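Local coordinates for putative fimbrial subunit (Corynebacterium diphtheriae, PDB 4HSQ), which probably builds the shaft of a cell-surface adhesive pilus as its major pilin, of which this chain holds the second and third domains, at residues Q15-D19 / L184-G188; A20-K26 / S102-K108; P30-K36 / F126-N130; V143-G147 / V207-E211. One frame throughout, in Å; residues are numbered along the deposited sequence.

Interaction 1. Residues Q15-D19 / L184-G188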
loop_
_atom_site.group_PDB
_atom_site.type_symbol
_atom_site.label_atom_id
_atom_site.label_comp_id
_atom_site.label_asym_id
_atom_site.label_seq_id
_atom_site.Cartn_x
_atom_site.Cartn_y
_atom_site.Cartn_z
ATOM N N GLN A 15 2.935 1.898 -5.034
ATOM C CA GLN A 15 1.581 1.348 -5.160
ATOM C C GLN A 15 0.667 2.171 -4.280
ATOM O O GLN A 15 0.850 2.223 -3.064
ATOM C CB GLN A 15 1.562 -0.156 -4.787
ATOM C CG GLN A 15 2.521 -1.024 -5.667
ATOM C CD GLN A 15 2.421 -0.646 -7.142
ATOM O OE1 GLN A 15 1.362 -0.704 -7.747
ATOM N NE2 GLN A 15 3.492 -0.139 -7.715
ATOM N N ASN A 16 -0.314 2.836 -4.894
ATOM C CA ASN A 16 -1.215 3.699 -4.152
ATOM C C ASN A 16 -2.461 2.912 -3.670
ATOM O O ASN A 16 -2.482 1.682 -3.718
ATOM C CB ASN A 16 -1.562 4.906 -5.036
ATOM C CG ASN A 16 -0.297 5.704 -5.348
ATOM O OD1 ASN A 16 0.512 6.030 -4.471
ATOM N ND2 ASN A 16 -0.072 6.027 -6.589
ATOM N N ILE A 17 -3.469 3.605 -3.138
ATOM C CA ILE A 17 -4.671 2.899 -2.699
ATOM C C ILE A 17 -5.303 2.180 -3.917
ATOM O O ILE A 17 -5.357 2.759 -5.000
ATOM C CB ILE A 17 -5.658 3.889 -2.026
ATOM C CG1 ILE A 17 -5.145 4.396 -0.657
ATOM C CG2 ILE A 17 -7.109 3.376 -1.979
ATOM C CD1 ILE A 17 -4.663 3.440 0.295
ATOM N N GLN A 18 -5.705 0.913 -3.717
ATOM C CA GLN A 18 -6.356 0.024 -4.696
ATOM C C GLN A 18 -5.362 -0.501 -5.773
ATOM O O GLN A 18 -5.767 -1.183 -6.710
ATOM C CB GLN A 18 -7.620 0.666 -5.306
ATOM C CG GLN A 18 -8.785 0.728 -4.278
ATOM C CD GLN A 18 -9.334 -0.649 -3.892
ATOM O OE1 GLN A 18 -8.885 -1.681 -4.379
ATOM N NE2 GLN A 18 -10.358 -0.695 -3.053
ATOM N N ASP A 19 -4.063 -0.213 -5.609
ATOM C CA ASP A 19 -3.012 -0.788 -6.434
ATOM C C ASP A 19 -2.564 -2.069 -5.760
ATOM O O ASP A 19 -2.312 -2.074 -4.549
ATOM C CB ASP A 19 -1.831 0.164 -6.630
ATOM C CG ASP A 19 -2.129 1.359 -7.511
ATOM O OD1 ASP A 19 -2.988 1.235 -8.425
ATOM O OD2 ASP A 19 -1.465 2.406 -7.334
ATOM N N LEU A 184 -1.647 9.541 -13.298
ATOM C CA LEU A 184 -1.849 8.354 -12.482
ATOM C C LEU A 184 -3.316 8.060 -12.219
ATOM O O LEU A 184 -4.103 8.968 -11.991
ATOM C CB LEU A 184 -1.142 8.540 -11.125
ATOM C CG LEU A 184 0.388 8.678 -11.136
ATOM C CD1 LEU A 184 0.912 8.894 -9.725
ATOM C CD2 LEU A 184 1.048 7.449 -11.743
ATOM N N THR A 185 -3.661 6.779 -12.223
ATOM C CA THR A 185 -4.985 6.319 -11.849
ATOM C C THR A 185 -4.895 5.871 -10.394
ATOM O O THR A 185 -4.067 5.016 -10.037
ATOM C CB THR A 185 -5.501 5.214 -12.778
ATOM O OG1 THR A 185 -5.622 5.747 -14.096
ATOM C CG2 THR A 185 -6.853 4.650 -12.310
ATOM N N VAL A 186 -5.746 6.461 -9.561
ATOM C CA VAL A 186 -5.826 6.139 -8.146
ATOM C C VAL A 186 -7.278 5.794 -7.870
ATOM O O VAL A 186 -8.156 6.665 -7.983
ATOM C CB VAL A 186 -5.276 7.249 -7.200
ATOM C CG1 VAL A 186 -5.310 6.785 -5.740
ATOM C CG2 VAL A 186 -3.863 7.670 -7.593
ATOM N N ASP A 187 -7.518 4.519 -7.514
ATOM C CA ASP A 187 -8.835 3.942 -7.204
ATOM C C ASP A 187 -9.847 4.260 -8.345
ATOM O O ASP A 187 -10.867 4.891 -8.104
ATOM C CB ASP A 187 -9.342 4.408 -5.820
ATOM C CG ASP A 187 -10.542 3.617 -5.279
ATOM O OD1 ASP A 187 -11.068 2.740 -6.015
ATOM O OD2 ASP A 187 -10.912 3.829 -4.102
ATOM N N GLY A 188 -9.492 3.869 -9.569
ATOM C CA GLY A 188 -10.286 4.046 -10.783
ATOM C C GLY A 188 -10.453 5.458 -11.329
ATOM O O GLY A 188 -11.166 5.655 -12.318
HETATM O O HOH W 1 -1.772 4.696 -8.688
HETATM O O HOH W 2 -5.388 2.403 -7.679
HETATM O O HOH W 3 -11.264 1.731 -2.138
HETATM O O HOH W 4 -3.386 2.460 -10.772
#
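Gln18 and Asp187 meet where the two loops come closest, the side chains crossing aslant with the aliphatic part of the glutamine against the carboxylate. Gln18 CG lies 3.5 Å from Asp187 OD1, a van der Waals contact, and the amide and carboxylate planes are turned 45° apart. The bend of the glutamine chain at chi2 (-67°) leaves CG as the touching atom and sets the amide off from the carboxylate, and one water spans the polar ends, accepting from Gln18 NE2 at 2.7 Å and donating to Asp187 OD2. With its CG anti to the backbone N (chi1 -167°), Asp187 lays the carboxylate alongside Gln18 CG. Deeper in, Val186 CG1 packs loosely near Asn16 CB, 4.3 Å away, and near the carbonyl O of Ile17; Ile202 and Leu205 of strand 199-206 also pack against this valine.

Residues Asn16 to Asp19 form a type II beta turn, with Gln18 at its positive-phi corner. The turn belongs to the N2-type adhesin domain and faces a loop of the prealbumin-like domain, so this contact is part of the interface between the two. Asp19 braces the turn from within: its OD2 accepts from Asn16 N at 2.7 Å on the anti side of the carboxylate.

No direct hydrogen bond joins the segments. A second water donates to Ile17 O and Asp19 OD1 and accepts from Asp187 N at 3.0 Å, while another accepts from Asn16 ND2 and lies 2.7 Å from Thr185 O. The other end of that amide, Asn16 OD1, is taken by the backbone N of His206.

Interaction 2. Residues A20-K26 / S102-K108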
loop_
_atom_site.group_PDB
_atom_site.type_symbol
_atom_site.label_atom_id
_atom_site.label_comp_id
_atom_site.label_asym_id
_atom_site.label_seq_id
_atom_site.Cartn_x
_atom_site.Cartn_y
_atom_site.Cartn_z
ATOM N N ALA A 20 -2.461 -3.152 -6.525
ATOM C CA ALA A 20 -2.035 -4.431 -5.944
ATOM C C ALA A 20 -0.599 -4.371 -5.454
ATOM O O ALA A 20 0.270 -3.812 -6.137
ATOM C CB ALA A 20 -2.171 -5.540 -6.973
ATOM N N TYR A 21 -0.334 -4.968 -4.290
ATOM C CA TYR A 21 1.054 -5.081 -3.815
ATOM C C TYR A 21 1.194 -6.416 -3.118
ATOM O O TYR A 21 0.194 -7.109 -2.946
ATOM C CB TYR A 21 1.525 -3.888 -2.981
ATOM C CG TYR A 21 0.936 -3.751 -1.596
ATOM C CD1 TYR A 21 1.538 -4.367 -0.498
ATOM C CD2 TYR A 21 -0.149 -2.914 -1.360
ATOM C CE1 TYR A 21 1.045 -4.188 0.792
ATOM C CE2 TYR A 21 -0.659 -2.736 -0.072
ATOM C CZ TYR A 21 -0.052 -3.370 1.000
ATOM O OH TYR A 21 -0.534 -3.222 2.277
ATOM N N THR A 22 2.415 -6.803 -2.774
ATOM C CA THR A 22 2.607 -8.130 -2.232
ATOM C C THR A 22 3.329 -8.162 -0.920
ATOM O O THR A 22 4.069 -7.236 -0.567
ATOM C CB THR A 22 3.391 -9.044 -3.239
ATOM O OG1 THR A 22 4.679 -8.492 -3.517
ATOM C CG2 THR A 22 2.628 -9.305 -4.549
ATOM N N TYR A 23 3.041 -9.235 -0.173
ATOM C CA TYR A 23 3.749 -9.647 1.019
ATOM C C TYR A 23 4.435 -10.939 0.727
ATOM O O TYR A 23 3.867 -11.784 0.026
ATOM C CB TYR A 23 2.834 -9.834 2.233
ATOM C CG TYR A 23 2.261 -8.533 2.739
ATOM C CD1 TYR A 23 3.075 -7.580 3.353
ATOM C CD2 TYR A 23 0.893 -8.288 2.687
ATOM C CE1 TYR A 23 2.539 -6.397 3.872
ATOM C CE2 TYR A 23 0.351 -7.097 3.178
ATOM C CZ TYR A 23 1.176 -6.168 3.782
ATOM O OH TYR A 23 0.637 -5.008 4.261
ATOM N N THR A 24 5.595 -11.156 1.349
ATOM C CA THR A 24 6.265 -12.448 1.235
ATOM C C THR A 24 6.600 -12.932 2.650
ATOM O O THR A 24 7.093 -12.149 3.470
ATOM C CB THR A 24 7.511 -12.403 0.309
ATOM O OG1 THR A 24 7.061 -12.173 -1.036
ATOM C CG2 THR A 24 8.302 -13.740 0.338
ATOM N N ILE A 25 6.316 -14.208 2.920
ATOM C CA ILE A 25 6.601 -14.841 4.221
ATOM C C ILE A 25 7.572 -15.966 3.953
ATOM O O ILE A 25 7.289 -16.863 3.142
ATOM C CB ILE A 25 5.322 -15.316 4.964
ATOM C CG1 ILE A 25 4.323 -14.128 5.165
ATOM C CG2 ILE A 25 5.696 -15.966 6.335
ATOM C CD1 ILE A 25 2.873 -14.610 5.245
ATOM N N LYS A 26 8.721 -15.913 4.630
ATOM C CA LYS A 26 9.778 -16.925 4.487
ATOM C C LYS A 26 10.051 -17.547 5.843
ATOM O O LYS A 26 10.091 -16.851 6.876
ATOM C CB LYS A 26 11.063 -16.327 3.886
ATOM C CG LYS A 26 10.882 -15.913 2.419
ATOM C CD LYS A 26 12.199 -15.737 1.668
ATOM C CE LYS A 26 12.012 -15.080 0.310
ATOM N NZ LYS A 26 11.339 -15.969 -0.689
ATOM N N SER A 102 8.314 -20.586 1.336
ATOM C CA SER A 102 8.051 -19.221 0.934
ATOM C C SER A 102 6.625 -19.073 0.493
ATOM O O SER A 102 6.104 -19.932 -0.211
ATOM C CB SER A 102 8.995 -18.803 -0.192
ATOM O OG SER A 102 8.877 -17.415 -0.462
ATOM N N LEU A 103 5.998 -17.970 0.895
ATOM C CA LEU A 103 4.638 -17.663 0.472
ATOM C C LEU A 103 4.585 -16.229 0.022
ATOM O O LEU A 103 4.907 -15.349 0.808
ATOM C CB LEU A 103 3.598 -17.906 1.613
ATOM C CG LEU A 103 2.203 -17.244 1.413
ATOM C CD1 LEU A 103 1.424 -17.909 0.254
ATOM C CD2 LEU A 103 1.373 -17.238 2.703
ATOM N N THR A 104 4.115 -15.988 -1.205
ATOM C CA THR A 104 3.907 -14.625 -1.692
ATOM C C THR A 104 2.440 -14.478 -2.028
ATOM O O THR A 104 1.862 -15.326 -2.729
ATOM C CB THR A 104 4.807 -14.269 -2.912
ATOM O OG1 THR A 104 6.174 -14.368 -2.508
ATOM C CG2 THR A 104 4.573 -12.812 -3.396
ATOM N N PHE A 105 1.831 -13.393 -1.544
ATOM C CA PHE A 105 0.423 -13.170 -1.847
ATOM C C PHE A 105 0.202 -11.697 -2.096
ATOM O O PHE A 105 0.991 -10.846 -1.663
ATOM C CB PHE A 105 -0.513 -13.722 -0.755
ATOM C CG PHE A 105 -0.398 -13.036 0.589
ATOM C CD1 PHE A 105 -1.262 -12.006 0.936
ATOM C CD2 PHE A 105 0.497 -13.504 1.557
ATOM C CE1 PHE A 105 -1.150 -11.372 2.180
ATOM C CE2 PHE A 105 0.609 -12.868 2.794
ATOM C CZ PHE A 105 -0.220 -11.814 3.101
ATOM N N GLU A 106 -0.895 -11.410 -2.769
ATOM C CA GLU A 106 -1.240 -10.086 -3.208
ATOM C C GLU A 106 -2.431 -9.525 -2.473
ATOM O O GLU A 106 -3.403 -10.233 -2.205
ATOM C CB GLU A 106 -1.506 -10.185 -4.704
ATOM C CG GLU A 106 -1.777 -8.884 -5.426
ATOM C CD GLU A 106 -2.226 -9.185 -6.841
ATOM O OE1 GLU A 106 -1.381 -9.619 -7.654
ATOM O OE2 GLU A 106 -3.436 -9.054 -7.118
ATOM N N VAL A 107 -2.354 -8.213 -2.171
ATOM C CA VAL A 107 -3.407 -7.443 -1.496
ATOM C C VAL A 107 -3.601 -6.108 -2.188
ATOM O O VAL A 107 -2.730 -5.667 -2.968
ATOM C CB VAL A 107 -3.060 -7.213 0.026
ATOM C CG1 VAL A 107 -3.036 -8.527 0.816
ATOM C CG2 VAL A 107 -1.750 -6.432 0.210
ATOM N N LYS A 108 -4.684 -5.415 -1.829
ATOM C CA LYS A 108 -4.947 -4.026 -2.204
ATOM C C LYS A 108 -5.369 -3.309 -0.957
ATOM O O LYS A 108 -6.226 -3.820 -0.235
ATOM C CB LYS A 108 -6.036 -3.852 -3.284
ATOM C CG LYS A 108 -5.606 -4.380 -4.665
ATOM C CD LYS A 108 -6.740 -4.256 -5.700
ATOM C CE LYS A 108 -6.292 -4.876 -7.018
ATOM N NZ LYS A 108 -7.362 -4.827 -8.061
#
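Val107 CG2 sits over one face of the Tyr21 ring, 3.6 Å from its centroid and 15° off the normal, and the same methyl reaches Tyr23 CE2. Next along, Tyr23 lays its CB over the face of Phe105, while the two rings meet at a slant with planes 46° apart. Phe105 CG stands between its backbone N and carbonyl carbon (chi1 65°), which swings the ring toward strand 20-26; Ile25 CD1 then touches its edge, 3.8 Å from Phe105 CE2. This row faces the core of the N2-type domain, against Leu118 and Ala122 of strand 117-127 and Phe43.

Beneath it the antiparallel strands are joined by pairs of backbone hydrogen bonds at Tyr21-Val107, Tyr23-Phe105 and Ile25-Leu103. Tyr21 OH donates to Tyr23 OH at 2.9 Å, coupling the rims of two neighbouring rings.

The reverse face is mainly polar. Thr24 OG1 and Thr104 OG1 share a hydrogen bond of 2.8 Å, and Lys26, bent at its last torsion, brings NZ to Ser102 OG at 2.9 Å. Glu106 puts its aliphatic stem against Ala20 CB and its carboxylate into a salt bridge with Lys55. Alternation of apolar and polar residues thus gives this sheet one face for the core and one nearer solvent.

Interaction 3. Residues P30-K36 / F126-N130; sequences PTWGKDK and FNNPN
Pro30 lays its CD over one face of the Phe126 ring, 3.9 Å from the centroid and 18° off the normal, a CH-pi contact displaced toward the ring's rim. Phe126 has its CG between the backbone N and the carbonyl carbon (chi1 58°), which stands the ring up against the proline coming from the opposite direction. The contact closes the far end of the N2-type adhesin domain: the loop between strands 20-28 and 41-46 packs against segment 126-130, in which Asn128 makes an Asx turn, and a type I beta turn from Gly33 to Lys36 ends the loop segment.

Pro129 fills the middle. Its CD rests 3.8 Å from Pro30 CG, and its CB and CG lean on Trp32 CB; the same CG approaches the indole on a slant near CE3. The indole extends past the proline, and Trp32 also packs on Leu38, while its backbone N donates to Ser97 OG.

Polar bonds surround these apolar groups. Asn130 ND2 donates to Thr31 O at 2.8 Å and also to Asn128 OD1, so one amide nitrogen ties the loop to the Asx turn. Asn128 OD1 is gripped twice, since it takes Asn130 N as well, at 3.1 Å, both donors lying in its carbonyl plane; this pairing holds the side chain of Asn128 in place. On the outer side, Lys36 runs its chain over Pro129 O, and after the bend at its last torsion NZ donates to that oxygen at 3.2 Å, tilted 22° from the carbonyl plane, while a water links NZ to Asn130 O.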
loop_
_atom_site.group_PDB
_atom_site.type_symbol
_atom_site.label_atom_id
_atom_site.label_comp_id
_atom_site.label_asym_id
_atom_site.label_seq_id
_atom_site.Cartn_x
_atom_site.Cartn_y
_atom_site.Cartn_z
ATOM N N PRO A 30 10.950 -27.585 9.486
ATOM C CA PRO A 30 11.813 -28.355 10.393
ATOM C C PRO A 30 12.588 -29.441 9.615
ATOM O O PRO A 30 12.423 -29.591 8.388
ATOM C CB PRO A 30 10.813 -28.952 11.392
ATOM C CG PRO A 30 9.553 -29.136 10.576
ATOM C CD PRO A 30 9.522 -27.946 9.651
ATOM N N THR A 31 13.446 -30.193 10.316
ATOM C CA THR A 31 14.201 -31.295 9.718
ATOM C C THR A 31 13.642 -32.630 10.225
ATOM O O THR A 31 13.085 -32.684 11.316
ATOM C CB THR A 31 15.707 -31.172 10.010
ATOM O OG1 THR A 31 15.899 -31.132 11.424
ATOM C CG2 THR A 31 16.361 -29.951 9.321
ATOM N N TRP A 32 13.785 -33.701 9.426
ATOM C CA TRP A 32 13.307 -35.041 9.786
ATOM C C TRP A 32 14.019 -36.105 8.968
ATOM O O TRP A 32 14.457 -35.841 7.831
ATOM C CB TRP A 32 11.770 -35.174 9.629
ATOM C CG TRP A 32 11.271 -35.052 8.222
ATOM C CD1 TRP A 32 11.077 -36.062 7.327
ATOM C CD2 TRP A 32 10.900 -33.842 7.551
ATOM N NE1 TRP A 32 10.585 -35.565 6.144
ATOM C CE2 TRP A 32 10.486 -34.197 6.245
ATOM C CE3 TRP A 32 10.883 -32.488 7.922
ATOM C CZ2 TRP A 32 10.040 -33.251 5.318
ATOM C CZ3 TRP A 32 10.436 -31.552 7.000
ATOM C CH2 TRP A 32 10.022 -31.937 5.717
ATOM N N GLY A 33 14.100 -37.305 9.560
ATOM C CA GLY A 33 14.745 -38.462 8.965
ATOM C C GLY A 33 13.882 -39.102 7.902
ATOM O O GLY A 33 12.711 -38.733 7.741
ATOM N N LYS A 34 14.437 -40.095 7.205
ATOM C CA LYS A 34 13.750 -40.830 6.134
ATOM C C LYS A 34 12.534 -41.629 6.637
ATOM O O LYS A 34 11.657 -41.974 5.838
ATOM C CB LYS A 34 14.735 -41.786 5.442
ATOM C CG LYS A 34 15.627 -41.154 4.378
ATOM C CD LYS A 34 14.941 -41.086 3.008
ATOM C CE LYS A 34 15.871 -40.644 1.899
ATOM N NZ LYS A 34 16.318 -39.232 2.057
ATOM N N ASP A 35 12.484 -41.896 7.954
ATOM C CA ASP A 35 11.457 -42.686 8.642
ATOM C C ASP A 35 10.232 -41.844 9.052
ATOM O O ASP A 35 9.274 -42.385 9.619
ATOM C CB ASP A 35 12.076 -43.342 9.894
ATOM C CG ASP A 35 12.671 -42.365 10.901
ATOM O OD1 ASP A 35 13.325 -41.384 10.470
ATOM O OD2 ASP A 35 12.518 -42.603 12.118
ATOM N N LYS A 36 10.272 -40.528 8.770
ATOM C CA LYS A 36 9.206 -39.591 9.124
ATOM C C LYS A 36 8.766 -38.754 7.936
ATOM O O LYS A 36 9.357 -38.816 6.856
ATOM C CB LYS A 36 9.687 -38.656 10.245
ATOM C CG LYS A 36 9.765 -39.328 11.605
ATOM C CD LYS A 36 10.708 -38.597 12.541
ATOM C CE LYS A 36 10.975 -39.394 13.795
ATOM N NZ LYS A 36 9.762 -39.525 14.651
ATOM N N PHE A 126 3.497 -25.417 12.450
ATOM C CA PHE A 126 3.708 -26.754 11.915
ATOM C C PHE A 126 3.878 -27.784 13.020
ATOM O O PHE A 126 4.145 -27.431 14.161
ATOM C CB PHE A 126 4.957 -26.758 11.008
ATOM C CG PHE A 126 6.242 -26.320 11.686
ATOM C CD1 PHE A 126 7.022 -27.231 12.394
ATOM C CD2 PHE A 126 6.713 -25.019 11.546
ATOM C CE1 PHE A 126 8.215 -26.830 13.005
ATOM C CE2 PHE A 126 7.924 -24.628 12.127
ATOM C CZ PHE A 126 8.665 -25.537 12.856
ATOM N N ASN A 127 3.784 -29.063 12.652
ATOM C CA ASN A 127 4.048 -30.160 13.575
ATOM C C ASN A 127 5.501 -30.554 13.401
ATOM O O ASN A 127 5.937 -30.769 12.273
ATOM C CB ASN A 127 3.119 -31.355 13.300
ATOM C CG ASN A 127 1.668 -31.136 13.686
ATOM O OD1 ASN A 127 1.315 -30.203 14.414
ATOM N ND2 ASN A 127 0.791 -32.010 13.211
ATOM N N ASN A 128 6.272 -30.560 14.491
ATOM C CA ASN A 128 7.674 -30.996 14.436
ATOM C C ASN A 128 7.658 -32.528 14.318
ATOM O O ASN A 128 7.158 -33.186 15.229
ATOM C CB ASN A 128 8.443 -30.516 15.670
ATOM C CG ASN A 128 9.934 -30.714 15.540
ATOM O OD1 ASN A 128 10.413 -31.800 15.236
ATOM N ND2 ASN A 128 10.697 -29.654 15.727
ATOM N N PRO A 129 8.128 -33.123 13.209
ATOM C CA PRO A 129 8.026 -34.587 13.065
ATOM C C PRO A 129 8.843 -35.397 14.070
ATOM O O PRO A 129 8.572 -36.581 14.248
ATOM C CB PRO A 129 8.545 -34.851 11.647
ATOM C CG PRO A 129 8.558 -33.537 10.961
ATOM C CD PRO A 129 8.753 -32.507 12.019
ATOM N N ASN A 130 9.836 -34.776 14.705
ATOM C CA ASN A 130 10.709 -35.462 15.647
ATOM C C ASN A 130 10.030 -35.645 17.006
ATOM O O ASN A 130 10.294 -36.642 17.678
ATOM C CB ASN A 130 12.020 -34.696 15.807
ATOM C CG ASN A 130 12.725 -34.401 14.506
ATOM O OD1 ASN A 130 13.406 -35.257 13.941
ATOM N ND2 ASN A 130 12.598 -33.170 14.013
HETATM O O HOH W 5 11.715 -38.835 17.006
#

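Interaction 4. Residues V143-G147 / V207-E211; sequences VTYHG and VTDFE
Val207 N donates to Tyr145 O at 3.1 Å, an almost straight bond that nevertheless reaches the oxygen from 36° above the carbonyl plane. Val207 straddles the root of the tyrosine, with CG1 and CG2 both near Tyr145 CB; the distance from CG2 to CB is 3.6 Å. Farther out, Tyr145 turns the edge bearing CD2 and CE2 toward the face of Phe210 in a T-shaped (edge-to-face) pair, centroids 5.0 Å apart and planes at 80°. The closest atoms are Tyr145 CE2 and Phe210 CD1, at 3.5 Å. Phe210 has its CG anti to the backbone N (chi1 -165°), which carries the ring toward the strand, and its own edge meets a backbone oxygen: CE1 lies 3.4 Å from Val143 O, close to the ring plane. Val143 CG1 covers one face of the tyrosine. Beside the backbone bond, a water accepts from Tyr145 N and donates to Phe210 O at 2.8 Å, continuing the link where the two backbones have separated.

Strand 142-155 runs from the N2-type domain into the prealbumin-like one, so segment 207-211 packs on the strand that connects them. Helix 248-252 closes over the contact: Arg248 makes a cation-pi contact with Tyr145 and touches Phe210, and the side chain of Val207 lies about 4 Å from that of Ile251, a calcium ligand. On the strand's other face, Thr144 meets Tyr21 and Tyr23 of strand 20-28.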
loop_
_atom_site.group_PDB
_atom_site.type_symbol
_atom_site.label_atom_id
_atom_site.label_comp_id
_atom_site.label_asym_id
_atom_site.label_seq_id
_atom_site.Cartn_x
_atom_site.Cartn_y
_atom_site.Cartn_z
ATOM N N VAL A 143 5.723 -2.524 7.709
ATOM C CA VAL A 143 4.767 -1.430 7.700
ATOM C C VAL A 143 4.729 -0.817 6.312
ATOM O O VAL A 143 5.764 -0.680 5.660
ATOM C CB VAL A 143 5.118 -0.371 8.798
ATOM C CG1 VAL A 143 3.995 0.635 8.971
ATOM C CG2 VAL A 143 5.433 -1.031 10.147
ATOM N N THR A 144 3.531 -0.392 5.910
ATOM C CA THR A 144 3.251 0.304 4.642
ATOM C C THR A 144 2.508 1.570 4.995
ATOM O O THR A 144 1.510 1.500 5.715
ATOM C CB THR A 144 2.408 -0.603 3.729
ATOM O OG1 THR A 144 3.135 -1.818 3.506
ATOM C CG2 THR A 144 2.074 0.064 2.401
ATOM N N TYR A 145 2.920 2.706 4.427
ATOM C CA TYR A 145 2.283 3.986 4.738
ATOM C C TYR A 145 1.627 4.629 3.537
ATOM O O TYR A 145 2.245 4.754 2.475
ATOM C CB TYR A 145 3.310 4.990 5.273
ATOM C CG TYR A 145 3.991 4.615 6.563
ATOM C CD1 TYR A 145 3.523 5.093 7.789
ATOM C CD2 TYR A 145 5.112 3.791 6.567
ATOM C CE1 TYR A 145 4.202 4.807 8.985
ATOM C CE2 TYR A 145 5.805 3.514 7.753
ATOM C CZ TYR A 145 5.332 4.008 8.958
ATOM O OH TYR A 145 5.998 3.703 10.117
ATOM N N HIS A 146 0.401 5.096 3.734
ATOM C CA HIS A 146 -0.361 5.834 2.723
ATOM C C HIS A 146 -0.983 7.013 3.377
ATOM O O HIS A 146 -1.362 6.911 4.535
ATOM C CB HIS A 146 -1.451 4.972 2.052
ATOM C CG HIS A 146 -0.923 3.917 1.115
ATOM N ND1 HIS A 146 -0.453 2.708 1.587
ATOM C CD2 HIS A 146 -0.839 3.920 -0.242
ATOM C CE1 HIS A 146 -0.088 2.020 0.517
ATOM N NE2 HIS A 146 -0.300 2.713 -0.606
ATOM N N GLY A 147 -1.199 8.084 2.625
ATOM C CA GLY A 147 -1.856 9.260 3.184
ATOM C C GLY A 147 -2.849 9.835 2.212
ATOM O O GLY A 147 -2.863 9.474 1.030
ATOM N N VAL A 207 3.329 7.004 0.624
ATOM C CA VAL A 207 4.301 8.026 1.074
ATOM C C VAL A 207 5.611 7.846 0.305
ATOM O O VAL A 207 5.965 6.723 -0.097
ATOM C CB VAL A 207 4.562 8.019 2.596
ATOM C CG1 VAL A 207 3.242 8.109 3.379
ATOM C CG2 VAL A 207 5.405 6.793 3.035
ATOM N N THR A 208 6.354 8.948 0.135
ATOM C CA THR A 208 7.605 8.888 -0.632
ATOM C C THR A 208 8.845 8.507 0.183
ATOM O O THR A 208 9.844 8.121 -0.416
ATOM C CB THR A 208 7.868 10.256 -1.282
ATOM O OG1 THR A 208 7.991 11.251 -0.246
ATOM C CG2 THR A 208 6.756 10.660 -2.242
ATOM N N ASP A 209 8.813 8.629 1.514
ATOM C CA ASP A 209 10.026 8.463 2.345
ATOM C C ASP A 209 10.195 7.078 2.972
ATOM O O ASP A 209 11.136 6.846 3.719
ATOM C CB ASP A 209 10.029 9.551 3.457
ATOM C CG ASP A 209 8.850 9.452 4.398
ATOM O OD1 ASP A 209 7.702 9.343 3.904
ATOM O OD2 ASP A 209 9.074 9.417 5.621
ATOM N N PHE A 210 9.264 6.158 2.703
ATOM C CA PHE A 210 9.310 4.827 3.296
ATOM C C PHE A 210 8.616 3.903 2.343
ATOM O O PHE A 210 7.475 4.174 1.947
ATOM C CB PHE A 210 8.634 4.855 4.652
ATOM C CG PHE A 210 8.917 3.669 5.527
ATOM C CD1 PHE A 210 8.167 2.504 5.407
ATOM C CD2 PHE A 210 9.891 3.735 6.526
ATOM C CE1 PHE A 210 8.410 1.411 6.236
ATOM C CE2 PHE A 210 10.116 2.648 7.371
ATOM C CZ PHE A 210 9.365 1.497 7.225
ATOM N N GLU A 211 9.306 2.842 1.941
ATOM C CA GLU A 211 8.734 1.902 0.976
ATOM C C GLU A 211 9.396 0.550 1.089
ATOM O O GLU A 211 10.561 0.434 1.521
ATOM C CB GLU A 211 8.811 2.440 -0.469
ATOM C CG GLU A 211 10.194 2.425 -1.084
ATOM C CD GLU A 211 10.381 3.403 -2.221
ATOM O OE1 GLU A 211 9.379 4.011 -2.672
ATOM O OE2 GLU A 211 11.540 3.555 -2.668
HETATM O O HOH W 6 5.419 2.566 3.054
#

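In the fold
Interactions 1 and 4 both lie where the two domains meet, and they touch: His146 NE2 probably hydrogen-bonds to Gln15 O. Their chemistry differs, since interaction 1 is loop against loop with waters as its polar links, whereas interaction 4 adds a direct backbone bond and an aromatic pair. Segment 20-26 of interaction 2 continues straight from 15-19, and interaction 2, nested in the loop that interaction 1 closes, supplies regular strand pairing with one face in the core; its tyrosines approach Thr144 of interaction 4. Interaction 3 lies at the distal end of the same N2-type domain, its centre about 45 Å from that of interaction 1, and surrounds a small proline-aromatic cluster with bonds near the surface. Neighbouring strands 117-127 and 142-155 connect it to interaction 4.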